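Local coordinates for protein putative fimbrium tip subunit Fim1F (Parabacteroides distasonis, PDB 3R4R) that probably forms part of the tip of fimbriae, the cell-surface filaments that mediate adhesion and biofilm formation, at residues E173-Y178 with Y266-G271; G196-S201 with Y232-A237; I166-K171 with F261-Y266. All coordinates share one frame; numbering follows the deposited sequence.

Contact 1 (E173-Y178 with Y266-G271)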
loop_
_atom_site.group_PDB
_atom_site.type_symbol
_atom_site.label_atom_id
_atom_site.label_comp_id
_atom_site.label_asym_id
_atom_site.label_seq_id
_atom_site.Cartn_x
_atom_site.Cartn_y
_atom_site.Cartn_z
ATOM N N GLU A 173 -9.498 -10.756 3.998
ATOM C CA GLU A 173 -10.699 -11.450 3.539
ATOM C C GLU A 173 -11.278 -12.345 4.658
ATOM O O GLU A 173 -10.609 -13.272 5.095
ATOM C CB GLU A 173 -10.400 -12.293 2.281
ATOM C CG GLU A 173 -11.646 -12.995 1.723
ATOM C CD GLU A 173 -11.494 -13.937 0.540
ATOM O OE1 GLU A 173 -10.347 -14.312 0.204
ATOM O OE2 GLU A 173 -12.538 -14.343 -0.023
ATOM N N TYR A 174 -12.496 -12.064 5.131
ATOM C CA TYR A 174 -13.184 -12.950 6.083
ATOM C C TYR A 174 -13.866 -14.036 5.257
ATOM O O TYR A 174 -14.680 -13.710 4.393
ATOM C CB TYR A 174 -14.162 -12.189 7.002
ATOM C CG TYR A 174 -15.148 -13.083 7.733
ATOM C CD1 TYR A 174 -14.750 -13.847 8.826
ATOM C CD2 TYR A 174 -16.489 -13.116 7.370
ATOM C CE1 TYR A 174 -15.657 -14.647 9.520
ATOM C CE2 TYR A 174 -17.405 -13.917 8.052
ATOM C CZ TYR A 174 -16.987 -14.678 9.131
ATOM O OH TYR A 174 -17.885 -15.476 9.796
ATOM N N THR A 175 -13.487 -15.311 5.465
ATOM C CA THR A 175 -13.979 -16.413 4.631
ATOM C C THR A 175 -15.046 -17.285 5.348
ATOM O O THR A 175 -15.468 -18.288 4.774
ATOM C CB THR A 175 -12.811 -17.302 4.177
ATOM O OG1 THR A 175 -12.094 -17.800 5.316
ATOM C CG2 THR A 175 -11.865 -16.572 3.235
ATOM N N GLY A 176 -15.543 -16.855 6.511
ATOM C CA GLY A 176 -16.614 -17.557 7.207
ATOM C C GLY A 176 -16.196 -18.402 8.380
ATOM O O GLY A 176 -15.054 -18.314 8.845
ATOM N N VAL A 177 -17.160 -19.227 8.867
ATOM C CA VAL A 177 -17.052 -20.180 9.968
ATOM C C VAL A 177 -17.341 -21.578 9.377
ATOM O O VAL A 177 -18.306 -21.755 8.614
ATOM C CB VAL A 177 -17.971 -19.810 11.175
ATOM C CG1 VAL A 177 -17.972 -20.902 12.247
ATOM C CG2 VAL A 177 -17.558 -18.473 11.781
ATOM N N TYR A 178 -16.457 -22.544 9.709
ATOM C CA TYR A 178 -16.472 -23.911 9.207
ATOM C C TYR A 178 -16.563 -24.927 10.343
ATOM O O TYR A 178 -16.240 -24.607 11.484
ATOM C CB TYR A 178 -15.201 -24.170 8.382
ATOM C CG TYR A 178 -15.071 -23.301 7.154
ATOM C CD1 TYR A 178 -14.618 -21.992 7.248
ATOM C CD2 TYR A 178 -15.307 -23.816 5.885
ATOM C CE1 TYR A 178 -14.475 -21.193 6.120
ATOM C CE2 TYR A 178 -15.164 -23.029 4.747
ATOM C CZ TYR A 178 -14.741 -21.718 4.870
ATOM O OH TYR A 178 -14.593 -20.937 3.752
ATOM N N TYR A 266 -1.721 -10.110 2.102
ATOM C CA TYR A 266 -3.111 -10.558 1.930
ATOM C C TYR A 266 -3.382 -11.634 2.974
ATOM O O TYR A 266 -2.626 -12.589 3.109
ATOM C CB TYR A 266 -3.372 -11.028 0.475
ATOM C CG TYR A 266 -4.644 -11.808 0.159
ATOM C CD1 TYR A 266 -5.849 -11.514 0.797
ATOM C CD2 TYR A 266 -4.677 -12.722 -0.892
ATOM C CE1 TYR A 266 -7.022 -12.203 0.481
ATOM C CE2 TYR A 266 -5.846 -13.399 -1.232
ATOM C CZ TYR A 266 -7.019 -13.144 -0.543
ATOM O OH TYR A 266 -8.152 -13.850 -0.905
ATOM N N TYR A 267 -4.437 -11.417 3.764
ATOM C CA TYR A 267 -4.836 -12.268 4.873
ATOM C C TYR A 267 -6.231 -12.828 4.697
ATOM O O TYR A 267 -7.080 -12.191 4.072
ATOM C CB TYR A 267 -4.791 -11.465 6.179
ATOM C CG TYR A 267 -3.428 -10.879 6.494
ATOM C CD1 TYR A 267 -2.436 -11.655 7.090
ATOM C CD2 TYR A 267 -3.137 -9.542 6.221
ATOM C CE1 TYR A 267 -1.176 -11.128 7.368
ATOM C CE2 TYR A 267 -1.877 -9.003 6.497
ATOM C CZ TYR A 267 -0.902 -9.800 7.079
ATOM O OH TYR A 267 0.347 -9.303 7.364
ATOM N N ARG A 268 -6.466 -14.020 5.262
ATOM C CA ARG A 268 -7.775 -14.661 5.316
ATOM C C ARG A 268 -8.106 -15.045 6.768
ATOM O O ARG A 268 -7.296 -15.688 7.436
ATOM C CB ARG A 268 -7.897 -15.897 4.392
ATOM C CG ARG A 268 -7.713 -15.644 2.892
ATOM C CD ARG A 268 -8.186 -16.850 2.115
ATOM N NE ARG A 268 -7.804 -16.837 0.702
ATOM C CZ ARG A 268 -6.965 -17.704 0.140
ATOM N NH1 ARG A 268 -6.453 -18.706 0.852
ATOM N NH2 ARG A 268 -6.682 -17.618 -1.152
ATOM N N ILE A 269 -9.300 -14.638 7.246
ATOM C CA ILE A 269 -9.807 -14.956 8.584
ATOM C C ILE A 269 -10.885 -16.011 8.418
ATOM O O ILE A 269 -11.939 -15.784 7.814
ATOM C CB ILE A 269 -10.307 -13.731 9.403
ATOM C CG1 ILE A 269 -9.189 -12.684 9.573
ATOM C CG2 ILE A 269 -10.855 -14.177 10.762
ATOM C CD1 ILE A 269 -9.542 -11.461 10.456
ATOM N N LYS A 270 -10.595 -17.161 8.992
ATOM C CA LYS A 270 -11.406 -18.367 9.011
ATOM C C LYS A 270 -11.634 -18.797 10.461
ATOM O O LYS A 270 -10.722 -18.701 11.278
ATOM C CB LYS A 270 -10.665 -19.455 8.190
ATOM C CG LYS A 270 -11.320 -20.817 8.087
ATOM C CD LYS A 270 -10.451 -21.845 7.338
ATOM C CE LYS A 270 -10.224 -21.530 5.877
ATOM N NZ LYS A 270 -9.390 -22.577 5.235
ATOM N N GLY A 271 -12.856 -19.241 10.755
ATOM C CA GLY A 271 -13.252 -19.726 12.068
ATOM C C GLY A 271 -13.614 -21.194 12.052
ATOM O O GLY A 271 -14.141 -21.696 11.049
#
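E173 OE1 and Y266 OH lie 2.5 Å apart, joined by a hydrogen bond that the tyrosine donates almost in line with the C-O bond of the carboxylate. They meet on a parallel pair of strands, 173-178 and 266-271, in the transthyretin-like C-terminal domain. The carboxylate is turned 16° from the plane of the Y266 ring. R268 NE comes to the same OE1 at 3.6 Å, a long salt bridge, with the oxygen at the edge of the guanidinium; its NH1 makes a weak ion pair with E283. The strands exchange backbone bonds, E173 N to Y267 O, I269 N to E173 O and T175 N to I269 O. The last carbonyl takes a second donor: T175 OG1, set between backbone N and carbonyl carbon (chi1 57°), reaches I269 O at 3.2 Å from above the carbonyl plane, on the same face as T175 N. Farther along, the side chain of K270 crosses that of Y178 at about a right angle, K270 CG 3.6 Å from Y178 CD1. On the opposite sheet face Y174 and I269 rest on W280. G271 O accepts from Y178 N at 2.8 Å and lies at the Y178 ring edge, in plane.

Contact 2 (G196-S201 with Y232-A237). With EDO (1,2-ethanediol), chain G.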
loop_
_atom_site.group_PDB
_atom_site.type_symbol
_atom_site.label_atom_id
_atom_site.label_comp_id
_atom_site.label_asym_id
_atom_site.label_seq_id
_atom_site.Cartn_x
_atom_site.Cartn_y
_atom_site.Cartn_z
ATOM N N GLY A 196 -11.884 -0.703 14.314
ATOM C CA GLY A 196 -10.460 -0.484 14.536
ATOM C C GLY A 196 -9.589 -0.396 13.302
ATOM O O GLY A 196 -8.367 -0.381 13.432
ATOM N N LEU A 197 -10.194 -0.359 12.101
ATOM C CA LEU A 197 -9.452 -0.219 10.837
ATOM C C LEU A 197 -8.824 1.166 10.809
ATOM O O LEU A 197 -9.413 2.102 11.362
ATOM C CB LEU A 197 -10.362 -0.473 9.602
ATOM C CG LEU A 197 -10.996 -1.863 9.498
ATOM C CD1 LEU A 197 -11.998 -1.928 8.376
ATOM C CD2 LEU A 197 -9.938 -2.971 9.356
ATOM N N ASN A 198 -7.607 1.286 10.227
ATOM C CA ASN A 198 -6.819 2.523 10.211
ATOM C C ASN A 198 -6.904 3.237 8.874
ATOM O O ASN A 198 -6.674 2.631 7.828
ATOM C CB ASN A 198 -5.345 2.204 10.526
ATOM C CG ASN A 198 -4.423 3.400 10.649
ATOM O OD1 ASN A 198 -4.845 4.559 10.618
ATOM N ND2 ASN A 198 -3.135 3.142 10.829
ATOM N N ALA A 199 -7.149 4.561 8.923
ATOM C CA ALA A 199 -7.276 5.429 7.743
ATOM C C ALA A 199 -6.055 6.360 7.558
ATOM O O ALA A 199 -5.974 7.013 6.539
ATOM C CB ALA A 199 -8.538 6.267 7.859
ATOM N N SER A 200 -5.105 6.398 8.494
ATOM C CA SER A 200 -3.909 7.262 8.389
ATOM C C SER A 200 -2.598 6.456 8.229
ATOM O O SER A 200 -2.481 5.330 8.728
ATOM C CB SER A 200 -3.789 8.158 9.606
ATOM O OG SER A 200 -4.807 9.145 9.558
ATOM N N SER A 201 -1.618 7.024 7.487
ATOM C CA SER A 201 -0.345 6.328 7.270
ATOM C C SER A 201 0.782 7.257 6.913
ATOM O O SER A 201 0.558 8.348 6.375
ATOM C CB SER A 201 -0.468 5.297 6.147
ATOM O OG SER A 201 0.707 4.519 5.989
ATOM N N TYR A 232 -4.587 0.490 6.799
ATOM C CA TYR A 232 -3.182 0.782 6.876
ATOM C C TYR A 232 -2.657 0.094 8.134
ATOM O O TYR A 232 -3.460 -0.155 9.039
ATOM C CB TYR A 232 -2.905 2.297 6.859
ATOM C CG TYR A 232 -3.277 3.056 5.606
ATOM C CD1 TYR A 232 -2.757 2.684 4.365
ATOM C CD2 TYR A 232 -3.933 4.280 5.686
ATOM C CE1 TYR A 232 -3.048 3.411 3.210
ATOM C CE2 TYR A 232 -4.166 5.056 4.547
ATOM C CZ TYR A 232 -3.736 4.608 3.308
ATOM O OH TYR A 232 -3.989 5.342 2.179
ATOM N N GLU A 233 -1.357 -0.289 8.182
ATOM C CA GLU A 233 -0.680 -0.858 9.372
ATOM C C GLU A 233 -0.999 -0.139 10.676
ATOM O O GLU A 233 -1.223 1.079 10.670
ATOM C CB GLU A 233 0.849 -0.781 9.226
ATOM C CG GLU A 233 1.470 -1.666 8.190
ATOM C CD GLU A 233 2.978 -1.596 8.168
ATOM O OE1 GLU A 233 3.584 -0.537 8.469
ATOM O OE2 GLU A 233 3.556 -2.628 7.773
ATOM N N ILE A 234 -0.928 -0.869 11.796
ATOM C CA ILE A 234 -1.161 -0.344 13.130
ATOM C C ILE A 234 -0.030 -0.853 14.017
ATOM O O ILE A 234 -0.016 -2.048 14.320
ATOM C CB ILE A 234 -2.561 -0.759 13.610
ATOM C CG1 ILE A 234 -3.653 -0.310 12.594
ATOM C CG2 ILE A 234 -2.803 -0.220 15.017
ATOM C CD1 ILE A 234 -5.051 -0.877 12.733
ATOM N N SER A 235 0.917 0.056 14.419
ATOM C CA SER A 235 2.092 -0.264 15.240
ATOM C C SER A 235 1.732 -0.562 16.704
ATOM O O SER A 235 2.358 -1.448 17.303
ATOM C CB SER A 235 3.103 0.880 15.215
ATOM O OG SER A 235 2.567 2.076 15.755
ATOM N N ASP A 236 0.767 0.194 17.296
ATOM C CA ASP A 236 0.393 -0.005 18.706
ATOM C C ASP A 236 0.040 -1.479 18.946
ATOM O O ASP A 236 -0.806 -2.057 18.248
ATOM C CB ASP A 236 -0.770 0.915 19.122
ATOM C CG ASP A 236 -1.143 0.907 20.602
ATOM O OD1 ASP A 236 -0.428 0.266 21.398
ATOM O OD2 ASP A 236 -2.128 1.575 20.967
ATOM N N ALA A 237 0.751 -2.088 19.908
ATOM C CA ALA A 237 0.600 -3.491 20.299
ATOM C C ALA A 237 -0.691 -3.721 21.106
ATOM O O ALA A 237 -1.118 -4.869 21.249
ATOM C CB ALA A 237 1.808 -3.924 21.119
HETATM C C1 EDO G . -8.339 1.588 17.952
HETATM O O1 EDO G . -9.314 2.146 17.071
HETATM C C2 EDO G . -8.138 0.122 17.601
HETATM O O2 EDO G . -7.670 -0.014 16.248
HETATM O O HOH W 1 0.236 1.609 6.252
#
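N198 and Y232 face each other with their CB atoms directed across the contact, and each side chain is held by the other segment in a different way. The Y232 ring is met on one face by S201 CB, which sits 3.8 Å from the ring centroid in a CH-pi contact, displaced toward the rim. At the ring edge, near its plane, A199 O approaches Y232 CE2 to 3.3 Å; residues 199 and 201 thus meet the ring at its edge and on one face. Y232 N gives N198 O a nearly straight hydrogen bond of 3.2 Å (179° at the hydrogen). N198 has its CG anti to the backbone N (chi1 -176°), on the side chain that reaches toward 232-234. Its ND2 donates to E233 O, 2.8 Å away and close to the amide plane. N198 OD1 accepts from S200 N at 2.8 Å, an Asx turn. ND2 and OD1 also bond to A215 O and S217 N, so this buried amide is gripped at both ends and is unlikely to flip. I234 packs on the N198 stem, I234 CG1 3.7 Å from N198 CB, while I234 CD1 touches G196 O. A water joins S201 OG to E233 N. In the fold, the contact ties strand 191-202 to the loop that follows strand 228-232: L197 bonds to L219 of strand 218-219 and A199 to S217 just before it, S201 pairs with I132, Y232 OH bonds to K134 O, and both S201 and Y232 pack on L168 of strand 161-179.

Contact 3 (I166-K171 with F261-Y266). With EDO (1,2-ethanediol), chain E.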
loop_
_atom_site.group_PDB
_atom_site.type_symbol
_atom_site.label_atom_id
_atom_site.label_comp_id
_atom_site.label_asym_id
_atom_site.label_seq_id
_atom_site.Cartn_x
_atom_site.Cartn_y
_atom_site.Cartn_z
ATOM N N ILE A 166 5.142 -1.088 -3.392
ATOM C CA ILE A 166 4.436 -1.974 -2.465
ATOM C C ILE A 166 3.089 -1.358 -2.176
ATOM O O ILE A 166 2.934 -0.140 -2.231
ATOM C CB ILE A 166 5.191 -2.309 -1.134
ATOM C CG1 ILE A 166 5.344 -1.042 -0.214
ATOM C CG2 ILE A 166 6.509 -3.025 -1.400
ATOM C CD1 ILE A 166 5.517 -1.322 1.253
ATOM N N GLN A 167 2.161 -2.194 -1.782
ATOM C CA GLN A 167 0.830 -1.885 -1.305
ATOM C C GLN A 167 0.968 -1.320 0.113
ATOM O O GLN A 167 1.548 -1.985 0.966
ATOM C CB GLN A 167 0.052 -3.214 -1.369
ATOM C CG GLN A 167 -1.371 -3.135 -1.822
ATOM C CD GLN A 167 -1.558 -2.757 -3.232
ATOM O OE1 GLN A 167 -2.115 -1.703 -3.511
ATOM N NE2 GLN A 167 -1.192 -3.648 -4.145
ATOM N N LEU A 168 0.553 -0.066 0.352
ATOM C CA LEU A 168 0.689 0.588 1.657
ATOM C C LEU A 168 -0.370 0.053 2.659
ATOM O O LEU A 168 -0.211 0.183 3.854
ATOM C CB LEU A 168 0.567 2.127 1.503
ATOM C CG LEU A 168 0.918 3.011 2.689
ATOM C CD1 LEU A 168 2.336 2.719 3.204
ATOM C CD2 LEU A 168 0.760 4.432 2.332
ATOM N N SER A 169 -1.402 -0.578 2.162
ATOM C CA SER A 169 -2.439 -1.197 2.968
ATOM C C SER A 169 -2.266 -2.699 3.019
ATOM O O SER A 169 -1.545 -3.278 2.202
ATOM C CB SER A 169 -3.821 -0.860 2.408
ATOM O OG SER A 169 -3.992 -1.401 1.112
ATOM N N ALA A 170 -2.931 -3.321 3.993
ATOM C CA ALA A 170 -3.084 -4.763 4.108
ATOM C C ALA A 170 -4.459 -5.162 3.569
ATOM O O ALA A 170 -5.410 -4.390 3.723
ATOM C CB ALA A 170 -2.910 -5.201 5.545
ATOM N N LYS A 171 -4.556 -6.328 2.897
ATOM C CA LYS A 171 -5.808 -6.855 2.367
ATOM C C LYS A 171 -6.303 -7.971 3.298
ATOM O O LYS A 171 -5.553 -8.894 3.622
ATOM C CB LYS A 171 -5.610 -7.344 0.916
ATOM C CG LYS A 171 -6.858 -7.965 0.244
ATOM C CD LYS A 171 -6.508 -8.514 -1.148
ATOM C CE LYS A 171 -7.664 -9.200 -1.823
ATOM N NZ LYS A 171 -7.289 -9.689 -3.177
ATOM N N PHE A 261 -1.421 -7.354 10.806
ATOM C CA PHE A 261 -1.754 -7.011 9.426
ATOM C C PHE A 261 -0.742 -5.996 8.896
ATOM O O PHE A 261 -0.848 -4.799 9.169
ATOM C CB PHE A 261 -3.189 -6.480 9.351
ATOM C CG PHE A 261 -4.176 -7.381 10.047
ATOM C CD1 PHE A 261 -4.683 -8.512 9.408
ATOM C CD2 PHE A 261 -4.601 -7.105 11.338
ATOM C CE1 PHE A 261 -5.593 -9.345 10.047
ATOM C CE2 PHE A 261 -5.462 -7.967 11.993
ATOM C CZ PHE A 261 -5.984 -9.067 11.334
ATOM N N ILE A 262 0.272 -6.497 8.176
ATOM C CA ILE A 262 1.373 -5.701 7.650
ATOM C C ILE A 262 1.047 -5.290 6.219
ATOM O O ILE A 262 0.458 -6.057 5.476
ATOM C CB ILE A 262 2.708 -6.514 7.740
ATOM C CG1 ILE A 262 3.008 -6.987 9.187
ATOM C CG2 ILE A 262 3.914 -5.742 7.172
ATOM C CD1 ILE A 262 3.878 -8.271 9.275
ATOM N N LYS A 263 1.410 -4.059 5.850
ATOM C CA LYS A 263 1.264 -3.509 4.508
ATOM C C LYS A 263 1.885 -4.434 3.454
ATOM O O LYS A 263 2.990 -4.966 3.655
ATOM C CB LYS A 263 1.926 -2.125 4.430
ATOM C CG LYS A 263 3.444 -2.159 4.617
ATOM C CD LYS A 263 4.023 -0.768 4.787
ATOM C CE LYS A 263 5.458 -0.805 5.235
ATOM N NZ LYS A 263 5.666 -1.501 6.557
ATOM N N GLY A 264 1.193 -4.578 2.336
ATOM C CA GLY A 264 1.673 -5.383 1.227
ATOM C C GLY A 264 1.440 -6.855 1.408
ATOM O O GLY A 264 2.087 -7.649 0.732
ATOM N N ASN A 265 0.519 -7.224 2.318
ATOM C CA ASN A 265 0.176 -8.619 2.574
ATOM C C ASN A 265 -1.338 -8.865 2.417
ATOM O O ASN A 265 -2.129 -7.933 2.554
ATOM C CB ASN A 265 0.634 -9.049 3.971
ATOM C CG ASN A 265 2.130 -9.135 4.156
ATOM O OD1 ASN A 265 2.768 -10.128 3.808
ATOM N ND2 ASN A 265 2.705 -8.123 4.757
ATOM N N TYR A 266 -1.721 -10.110 2.102
ATOM C CA TYR A 266 -3.111 -10.558 1.930
ATOM C C TYR A 266 -3.382 -11.634 2.974
ATOM O O TYR A 266 -2.626 -12.589 3.109
ATOM C CB TYR A 266 -3.372 -11.028 0.475
ATOM C CG TYR A 266 -4.644 -11.808 0.159
ATOM C CD1 TYR A 266 -5.849 -11.514 0.797
ATOM C CD2 TYR A 266 -4.677 -12.722 -0.892
ATOM C CE1 TYR A 266 -7.022 -12.203 0.481
ATOM C CE2 TYR A 266 -5.846 -13.399 -1.232
ATOM C CZ TYR A 266 -7.019 -13.144 -0.543
ATOM O OH TYR A 266 -8.152 -13.850 -0.905
HETATM C C1 EDO E . -1.876 -6.125 -0.134
HETATM O O1 EDO E . -2.955 -5.177 -0.258
HETATM C C2 EDO E . -1.971 -7.137 -1.281
HETATM O O2 EDO E . -0.694 -7.759 -1.502
#
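I166 touches K263 through the end of its side chain, I166 CD1 lying 3.9 Å from K263 CD where the two chains cross. Q167 follows with CB against G264 CA at 3.8 Å, while its amide leads away to K144; a bound ethanediol, probably from the crystallisation liquor, lies beside Q167. At L168 the carbonyl does the touching: L168 O is 3.2 Å from K263 CB. The rest of K263 runs on past L168 CD1 to the carboxylates of E212 and E233, with which NZ forms salt bridges. S169 O receives G264 N at 3.0 Å, a straight bond whose donor stands 43° above the carbonyl plane. This donor belongs to a type II beta turn, I262 to N265, in which glycine suits the positive phi of 81° at G264; N265 ND2 bonds to I262 O across the turn and also to T208 O. The turn leads into strand 266-273, which pairs in parallel with the interrupted strand 161-179, in the transthyretin-like part of the chain. A170 sets its CB 3.5 Å from I262 O and also against F261 CB. K171 N then donates to N265 O at 2.9 Å, and K171 pairs with Y266 as the parallel ladder begins. The extended K171 chain, its CG anti to the backbone N (chi1 178°), lies over one face of the Y266 ring. K171 CD is 3.6 Å from Y266 CD1, and NZ stands 4.3 Å from the ring centroid in a cation-pi contact while also bridging to E41. An alanine in place of Y266 would probably leave the K171 chain without the ring beneath it and E173 OE1 without its hydroxyl donor.

Contact 3 brings the turn before strand 266-273 to strand 161-179, and contact 1 carries the parallel pairing on from it. They share Y266, their centres are 16 Å apart, and the ladder continues through Y267 N to K171 O at 2.8 Å. Y267 also turns back toward contact 3, its OH 2.9 Å from I262 N and its ring edge-to-face with F261. Contact 2 meets contact 3, centres 11 Å apart, through the salt bridge of E233 OE2 with K263 NZ at 2.7 Å and the packing of L168 against S201 and Y232. Contacts 1 and 2 do not touch, their nearest atoms being about 7 Å apart. Ethanediol lies beside contacts 2 and 3, and about 4 Å from the shared Y266 side chain.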